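Local coordinates for protein putative cytochrome P450 120 (Synechocystis sp., PDB 2VE3) that binds heme and retinoic acid and, as a member of the cytochrome P450 family, probably acts as a monooxygenase, at residues A[130-133]-A[134-137]; A[198-201]-A[202-206]; A[114-117]-A[118-122]. All coordinates share one frame; numbering follows the deposited sequence.

Interaction 1. Residues A[130-133]-A[134-137]; sequences GYLE and QWGK
Y131 and W135 both set CG beside the backbone N and anti to the carbonyl carbon (chi1 -84° and -56°), which swings the two aromatic groups onto one flank of the helix, a turn apart. This is an i to i+4 aromatic pair in the last turns of helix 121-137 of the P450 fold. It is anchored through a CH-pi contact: Y131 CB lies 3.7 Å from the centroid of the six-membered ring of W135, almost along the ring normal, so the methylene stands over the face. The rings themselves meet obliquely, planes at 44°, with Y131 CD2 3.5 Å from W135 CZ2. L132 comes to the same indole at its edge, near the ring plane, its CD2 3.9 Å from W135 CE3.

Polar ends of both aromatic residues are hydrogen-bonded to helix 143-159: Y131 OH bonds D153 OD2, and W135 NE1 bonds Q146 OE1, which should limit rotation of the indole. W143 adds an edge-to-face contact to W135, while on helix 394-411 W135 touches F404 and L132 packs on R407, L408 and Q411. This turn therefore bridges helices 143-159 and 394-411.

On the exposed flank, E133 and K137 run side by side in the same direction. Their charged atoms, E133 OE2 and K137 NZ, stay 4.4 Å apart, beyond a salt bridge, and the closer approach is aliphatic, E133 CG to K137 CE at 3.9 Å. Along the backbone, G136 N reaches L132 O at 2.7 Å. The neighbouring bond from W135 N to Y131 O is nearly straight, and that same carbonyl oxygen also sits 3.1 Å above the plane of the W135 ring, displaced toward its rim.

Interaction 2. Residues A[198-201]-A[202-206]; sequences RARA and LLLAE
R200 and L204 make the closer-fitting of two arginine-leucine pairs spaced i to i+4 on helix 192-215. L204 CD1 sits over the centre of the R200 guanidinium, 3.5 Å above its plane; its nearest atom in this contact is R200 CZ, at 3.6 Å. The arginine chain is extended from CG to NE, carrying the flat group out to where the leucine methyl can cover one face. Its polar rim is used elsewhere: NH2 forms a salt bridge with D246 and NH1 a weak hydrogen bond with the carbonyl of L87. The guanidinium is thus held by polar partners as well as by a methyl on its face.

The R198-L202 pair is looser and belongs to the more exposed flank. R198 bends at chi2 (84°), turning its guanidinium forward along the helix, toward L202, whose CD2 lies 3.7 Å above the plane but off-centre, toward the rim. Beneath both pairs the helical bonds are regular, as L204 N to R200 O at 2.9 Å illustrates.

The buried face between these flanks carries A199 and L203. L203 from that face and R200, L204 and L202 from its flanks meet the neighbouring helices: L203 and R200 pack on L249 of helix 241-272, L204 touches K245 and D246 of that helix, and on helix 170-181 L202 meets W173, L203 meets F174 and R200 meets Y177.

Interaction 3. Residues A[114-117]-A[118-122]; sequences PRTL and DSYLP
Short helix 114-118 and the link into helix 121-137 form this contact, a helix-to-helix junction of the P450 fold. The last regular helical link is S119 N to R115 O, 3.1 Å. After it the pattern tightens: Y120 N bonds L117 O at 2.9 Å, an i to i+3 link, with the donor 67° out of the carbonyl plane and so not on a lone pair. A weak bond from Y120 N to T116 O accompanies it.

S119 turns OG between its backbone N and carbonyl carbon (chi1 67°), which lets the hydroxyl donate back to T116 O at 2.7 Å. T116 O also stands 3.5 Å above one face of the Y120 ring, offset toward its rim. The T116 and Y120 side chains point the same way, with T116 CG2 alongside the phenol end of the ring. L117 crosses the ring obliquely, its CD2 3.9 Å from Y120 CD2, and packs on E395 of helix 394-411, while L121 touches L399 and L403 of that helix.

D118 OD1 makes a long, weak ion pair with K299 NZ, and D118 OD2 lies close to E296 OE1. Two acceptors also approach each other, D118 OD1 and P114 O at 2.8 Å, without a hydrogen bond between them. This gathering of oxygens would probably raise the proton affinity of the D118 carboxylate, with K299 offsetting part of that effect.

Interactions 3 and 1 stand near the start and at the end of helix 121-137, with centres about 24 Å apart and nearest atoms about 9 Å apart. Both rest against helix 394-411, so one helix ties the junction at 114-122 to the aromatic pair at 130-137. Interaction 2 is separate, on helix 192-215, with its centre about 31 Å from interaction 1 and 29 Å from interaction 3. None of the three touches another. Interaction 3 comes near the heme, the L117 side chain lying about 9 Å from it and about 11 Å from that of C391, the probable axial ligand. In interaction 2, the R200 side chain is about 12 Å from retinoic acid.

Interaction 1. Residues A[130-133]-A[134-137]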
loop_
_atom_site.group_PDB
_atom_site.type_symbol
_atom_site.label_atom_id
_atom_site.label_comp_id
_atom_site.label_asym_id
_atom_site.label_seq_id
_atom_site.Cartn_x
_atom_site.Cartn_y
_atom_site.Cartn_z
ATOM N N GLY A 130 7.417 20.752 7.585
ATOM C CA GLY A 130 8.853 20.738 7.840
ATOM C C GLY A 130 9.639 20.312 6.613
ATOM O O GLY A 130 10.627 20.947 6.259
ATOM N N TYR A 131 9.199 19.239 5.962
ATOM C CA TYR A 131 9.885 18.723 4.774
ATOM C C TYR A 131 9.742 19.632 3.565
ATOM O O TYR A 131 10.703 19.814 2.832
ATOM C CB TYR A 131 9.404 17.314 4.418
ATOM C CG TYR A 131 10.102 16.229 5.195
ATOM C CD1 TYR A 131 9.571 15.761 6.398
ATOM C CD2 TYR A 131 11.305 15.680 4.743
ATOM C CE1 TYR A 131 10.205 14.778 7.117
ATOM C CE2 TYR A 131 11.946 14.691 5.469
ATOM C CZ TYR A 131 11.383 14.252 6.656
ATOM O OH TYR A 131 11.995 13.270 7.390
ATOM N N LEU A 132 8.548 20.191 3.361
ATOM C CA LEU A 132 8.290 21.102 2.241
ATOM C C LEU A 132 9.207 22.319 2.284
ATOM O O LEU A 132 9.754 22.736 1.258
ATOM C CB LEU A 132 6.816 21.537 2.218
ATOM C CG LEU A 132 5.802 20.463 1.814
ATOM C CD1 LEU A 132 4.383 20.885 2.125
ATOM C CD2 LEU A 132 5.950 20.102 0.342
ATOM N N GLU A 133 9.372 22.868 3.486
ATOM C CA GLU A 133 10.275 23.986 3.736
ATOM C C GLU A 133 11.713 23.666 3.311
ATOM O O GLU A 133 12.337 24.452 2.593
ATOM C CB GLU A 133 10.203 24.408 5.211
ATOM C CG GLU A 133 11.358 25.316 5.658
ATOM C CD GLU A 133 10.982 26.243 6.796
ATOM O OE1 GLU A 133 9.989 26.993 6.652
ATOM O OE2 GLU A 133 11.690 26.236 7.824
ATOM N N GLN A 134 12.226 22.515 3.747
ATOM C CA GLN A 134 13.538 22.040 3.318
ATOM C C GLN A 134 13.628 21.917 1.790
ATOM O O GLN A 134 14.565 22.443 1.182
ATOM C CB GLN A 134 13.897 20.708 3.993
ATOM C CG GLN A 134 15.339 20.243 3.708
ATOM C CD GLN A 134 15.487 18.717 3.602
ATOM O OE1 GLN A 134 14.516 17.968 3.763
ATOM N NE2 GLN A 134 16.711 18.255 3.327
ATOM N N TRP A 135 12.651 21.245 1.173
ATOM C CA TRP A 135 12.657 21.031 -0.286
ATOM C C TRP A 135 12.514 22.326 -1.089
ATOM O O TRP A 135 13.115 22.472 -2.156
ATOM C CB TRP A 135 11.586 20.026 -0.722
ATOM C CG TRP A 135 11.675 18.688 -0.046
ATOM C CD1 TRP A 135 12.811 18.034 0.355
ATOM C CD2 TRP A 135 10.578 17.834 0.295
ATOM N NE1 TRP A 135 12.482 16.828 0.931
ATOM C CE2 TRP A 135 11.118 16.683 0.912
ATOM C CE3 TRP A 135 9.187 17.932 0.141
ATOM C CZ2 TRP A 135 10.313 15.629 1.370
ATOM C CZ3 TRP A 135 8.390 16.889 0.604
ATOM C CH2 TRP A 135 8.959 15.754 1.213
ATOM N N GLY A 136 11.714 23.248 -0.571
ATOM C CA GLY A 136 11.555 24.570 -1.172
ATOM C C GLY A 136 12.808 25.441 -1.180
ATOM O O GLY A 136 12.936 26.321 -2.034
ATOM N N LYS A 137 13.713 25.198 -0.223
ATOM C CA LYS A 137 15.019 25.870 -0.148
ATOM C C LYS A 137 16.006 25.344 -1.175
ATOM O O LYS A 137 16.825 26.105 -1.691
ATOM C CB LYS A 137 15.648 25.706 1.235
ATOM C CG LYS A 137 15.044 26.564 2.327
ATOM C CD LYS A 137 15.858 26.435 3.602
ATOM C CE LYS A 137 14.967 26.491 4.837
ATOM N NZ LYS A 137 15.751 26.334 6.096
#

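Interaction 2. Residues A[198-201]-A[202-206]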
loop_
_atom_site.group_PDB
_atom_site.type_symbol
_atom_site.label_atom_id
_atom_site.label_comp_id
_atom_site.label_asym_id
_atom_site.label_seq_id
_atom_site.Cartn_x
_atom_site.Cartn_y
_atom_site.Cartn_z
ATOM N N ARG A 198 17.911 -10.066 8.869
ATOM C CA ARG A 198 18.760 -9.444 9.875
ATOM C C ARG A 198 18.184 -8.084 10.266
ATOM O O ARG A 198 18.180 -7.711 11.445
ATOM C CB ARG A 198 20.213 -9.344 9.337
ATOM C CG ARG A 198 21.160 -8.408 10.112
ATOM C CD ARG A 198 21.800 -9.077 11.336
ATOM N NE ARG A 198 22.577 -8.123 12.125
ATOM C CZ ARG A 198 22.865 -8.266 13.415
ATOM N NH1 ARG A 198 22.455 -9.337 14.078
ATOM N NH2 ARG A 198 23.570 -7.332 14.045
ATOM N N ALA A 199 17.668 -7.367 9.270
ATOM C CA ALA A 199 16.957 -6.102 9.491
ATOM C C ALA A 199 15.775 -6.331 10.433
ATOM O O ALA A 199 15.607 -5.594 11.401
ATOM C CB ALA A 199 16.485 -5.517 8.163
ATOM N N ARG A 200 14.986 -7.375 10.166
ATOM C CA ARG A 200 13.804 -7.701 10.988
ATOM C C ARG A 200 14.204 -7.993 12.438
ATOM O O ARG A 200 13.534 -7.549 13.359
ATOM C CB ARG A 200 13.009 -8.868 10.382
ATOM C CG ARG A 200 12.354 -9.832 11.385
ATOM C CD ARG A 200 11.292 -10.717 10.754
ATOM N NE ARG A 200 10.557 -11.474 11.775
ATOM C CZ ARG A 200 9.359 -11.141 12.255
ATOM N NH1 ARG A 200 8.695 -10.068 11.803
ATOM N NH2 ARG A 200 8.814 -11.897 13.191
ATOM N N ALA A 201 15.295 -8.738 12.621
ATOM C CA ALA A 201 15.787 -9.083 13.963
ATOM C C ALA A 201 16.160 -7.826 14.735
ATOM O O ALA A 201 15.792 -7.664 15.905
ATOM C CB ALA A 201 16.988 -10.028 13.875
ATOM N N LEU A 202 16.888 -6.936 14.072
ATOM C CA LEU A 202 17.307 -5.675 14.672
ATOM C C LEU A 202 16.123 -4.772 14.991
ATOM O O LEU A 202 16.108 -4.122 16.033
ATOM C CB LEU A 202 18.312 -4.956 13.765
ATOM C CG LEU A 202 19.692 -5.608 13.610
ATOM C CD1 LEU A 202 20.435 -5.018 12.405
ATOM C CD2 LEU A 202 20.534 -5.467 14.871
ATOM N N LEU A 203 15.130 -4.737 14.099
ATOM C CA LEU A 203 13.937 -3.922 14.321
ATOM C C LEU A 203 13.075 -4.443 15.461
ATOM O O LEU A 203 12.568 -3.649 16.248
ATOM C CB LEU A 203 13.085 -3.799 13.044
ATOM C CG LEU A 203 13.673 -2.994 11.880
ATOM C CD1 LEU A 203 13.038 -3.394 10.567
ATOM C CD2 LEU A 203 13.528 -1.500 12.137
ATOM N N LEU A 204 12.887 -5.762 15.547
ATOM C CA LEU A 204 12.072 -6.340 16.625
ATOM C C LEU A 204 12.725 -6.079 17.989
ATOM O O LEU A 204 12.038 -5.735 18.954
ATOM C CB LEU A 204 11.863 -7.847 16.415
ATOM C CG LEU A 204 10.996 -8.352 15.258
ATOM C CD1 LEU A 204 11.132 -9.870 15.171
ATOM C CD2 LEU A 204 9.538 -7.964 15.439
ATOM N N ALA A 205 14.053 -6.211 18.049
ATOM C CA ALA A 205 14.801 -5.984 19.282
ATOM C C ALA A 205 14.614 -4.556 19.780
ATOM O O ALA A 205 14.496 -4.335 20.976
ATOM C CB ALA A 205 16.285 -6.317 19.089
ATOM N N GLU A 206 14.567 -3.599 18.855
ATOM C CA GLU A 206 14.271 -2.197 19.169
ATOM C C GLU A 206 12.830 -1.956 19.580
ATOM O O GLU A 206 12.570 -1.202 20.515
ATOM C CB GLU A 206 14.595 -1.287 17.976
ATOM C CG GLU A 206 16.068 -1.099 17.754
ATOM C CD GLU A 206 16.757 -0.571 18.998
ATOM O OE1 GLU A 206 16.528 0.616 19.334
ATOM O OE2 GLU A 206 17.509 -1.351 19.639
#

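Interaction 3. Residues A[114-117]-A[118-122]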
loop_
_atom_site.group_PDB
_atom_site.type_symbol
_atom_site.label_atom_id
_atom_site.label_comp_id
_atom_site.label_asym_id
_atom_site.label_seq_id
_atom_site.Cartn_x
_atom_site.Cartn_y
_atom_site.Cartn_z
ATOM N N PRO A 114 -12.593 7.553 12.821
ATOM C CA PRO A 114 -12.751 8.923 12.334
ATOM C C PRO A 114 -12.183 10.004 13.263
ATOM O O PRO A 114 -11.541 10.938 12.781
ATOM C CB PRO A 114 -14.270 9.064 12.192
ATOM C CG PRO A 114 -14.707 7.700 11.799
ATOM C CD PRO A 114 -13.805 6.749 12.554
ATOM N N ARG A 115 -12.409 9.879 14.570
ATOM C CA ARG A 115 -11.916 10.878 15.521
ATOM C C ARG A 115 -10.436 10.719 15.860
ATOM O O ARG A 115 -9.758 11.705 16.108
ATOM C CB ARG A 115 -12.772 10.911 16.797
ATOM C CG ARG A 115 -14.072 11.699 16.637
ATOM C CD ARG A 115 -14.872 11.749 17.932
ATOM N NE ARG A 115 -15.365 10.427 18.337
ATOM C CZ ARG A 115 -15.651 10.081 19.591
ATOM N NH1 ARG A 115 -15.487 10.954 20.585
ATOM N NH2 ARG A 115 -16.091 8.856 19.857
ATOM N N THR A 116 -9.943 9.486 15.872
ATOM C CA THR A 116 -8.524 9.211 16.163
ATOM C C THR A 116 -7.641 9.719 15.019
ATOM O O THR A 116 -6.508 10.154 15.233
ATOM C CB THR A 116 -8.260 7.700 16.377
ATOM O OG1 THR A 116 -9.106 7.202 17.419
ATOM C CG2 THR A 116 -6.786 7.427 16.746
ATOM N N LEU A 117 -8.173 9.642 13.806
ATOM C CA LEU A 117 -7.500 10.177 12.634
ATOM C C LEU A 117 -7.442 11.702 12.701
ATOM O O LEU A 117 -6.416 12.306 12.383
ATOM C CB LEU A 117 -8.218 9.721 11.365
ATOM C CG LEU A 117 -8.245 8.225 11.064
ATOM C CD1 LEU A 117 -9.035 8.012 9.797
ATOM C CD2 LEU A 117 -6.840 7.629 10.941
ATOM N N ASP A 118 -8.551 12.312 13.127
ATOM C CA ASP A 118 -8.628 13.754 13.327
ATOM C C ASP A 118 -7.536 14.228 14.289
ATOM O O ASP A 118 -6.921 15.275 14.073
ATOM C CB ASP A 118 -10.015 14.146 13.844
ATOM C CG ASP A 118 -11.113 14.035 12.776
ATOM O OD1 ASP A 118 -10.885 13.439 11.699
ATOM O OD2 ASP A 118 -12.225 14.551 13.025
ATOM N N SER A 119 -7.272 13.436 15.328
ATOM C CA SER A 119 -6.221 13.754 16.299
ATOM C C SER A 119 -4.801 13.546 15.782
ATOM O O SER A 119 -3.852 14.051 16.384
ATOM C CB SER A 119 -6.429 12.987 17.620
ATOM O OG SER A 119 -6.252 11.592 17.467
ATOM N N TYR A 120 -4.647 12.812 14.678
ATOM C CA TYR A 120 -3.326 12.611 14.058
ATOM C C TYR A 120 -2.815 13.864 13.335
ATOM O O TYR A 120 -1.607 14.051 13.175
ATOM C CB TYR A 120 -3.353 11.436 13.073
ATOM C CG TYR A 120 -3.327 10.043 13.682
ATOM C CD1 TYR A 120 -2.757 9.806 14.935
ATOM C CD2 TYR A 120 -3.828 8.947 12.971
ATOM C CE1 TYR A 120 -2.715 8.513 15.483
ATOM C CE2 TYR A 120 -3.788 7.653 13.503
ATOM C CZ TYR A 120 -3.233 7.443 14.759
ATOM O OH TYR A 120 -3.186 6.172 15.291
ATOM N N LEU A 121 -3.739 14.719 12.913
ATOM C CA LEU A 121 -3.428 15.845 12.017
ATOM C C LEU A 121 -2.290 16.807 12.393
ATOM O O LEU A 121 -1.389 17.015 11.569
ATOM C CB LEU A 121 -4.686 16.648 11.692
ATOM C CG LEU A 121 -5.537 16.072 10.575
ATOM C CD1 LEU A 121 -6.418 17.172 10.047
ATOM C CD2 LEU A 121 -4.622 15.550 9.483
ATOM N N PRO A 122 -2.338 17.410 13.609
ATOM C CA PRO A 122 -1.320 18.390 14.010
ATOM C C PRO A 122 0.130 17.899 13.832
ATOM O O PRO A 122 0.946 18.619 13.254
ATOM C CB PRO A 122 -1.634 18.632 15.493
ATOM C CG PRO A 122 -3.084 18.348 15.613
ATOM C CD PRO A 122 -3.350 17.220 14.672
#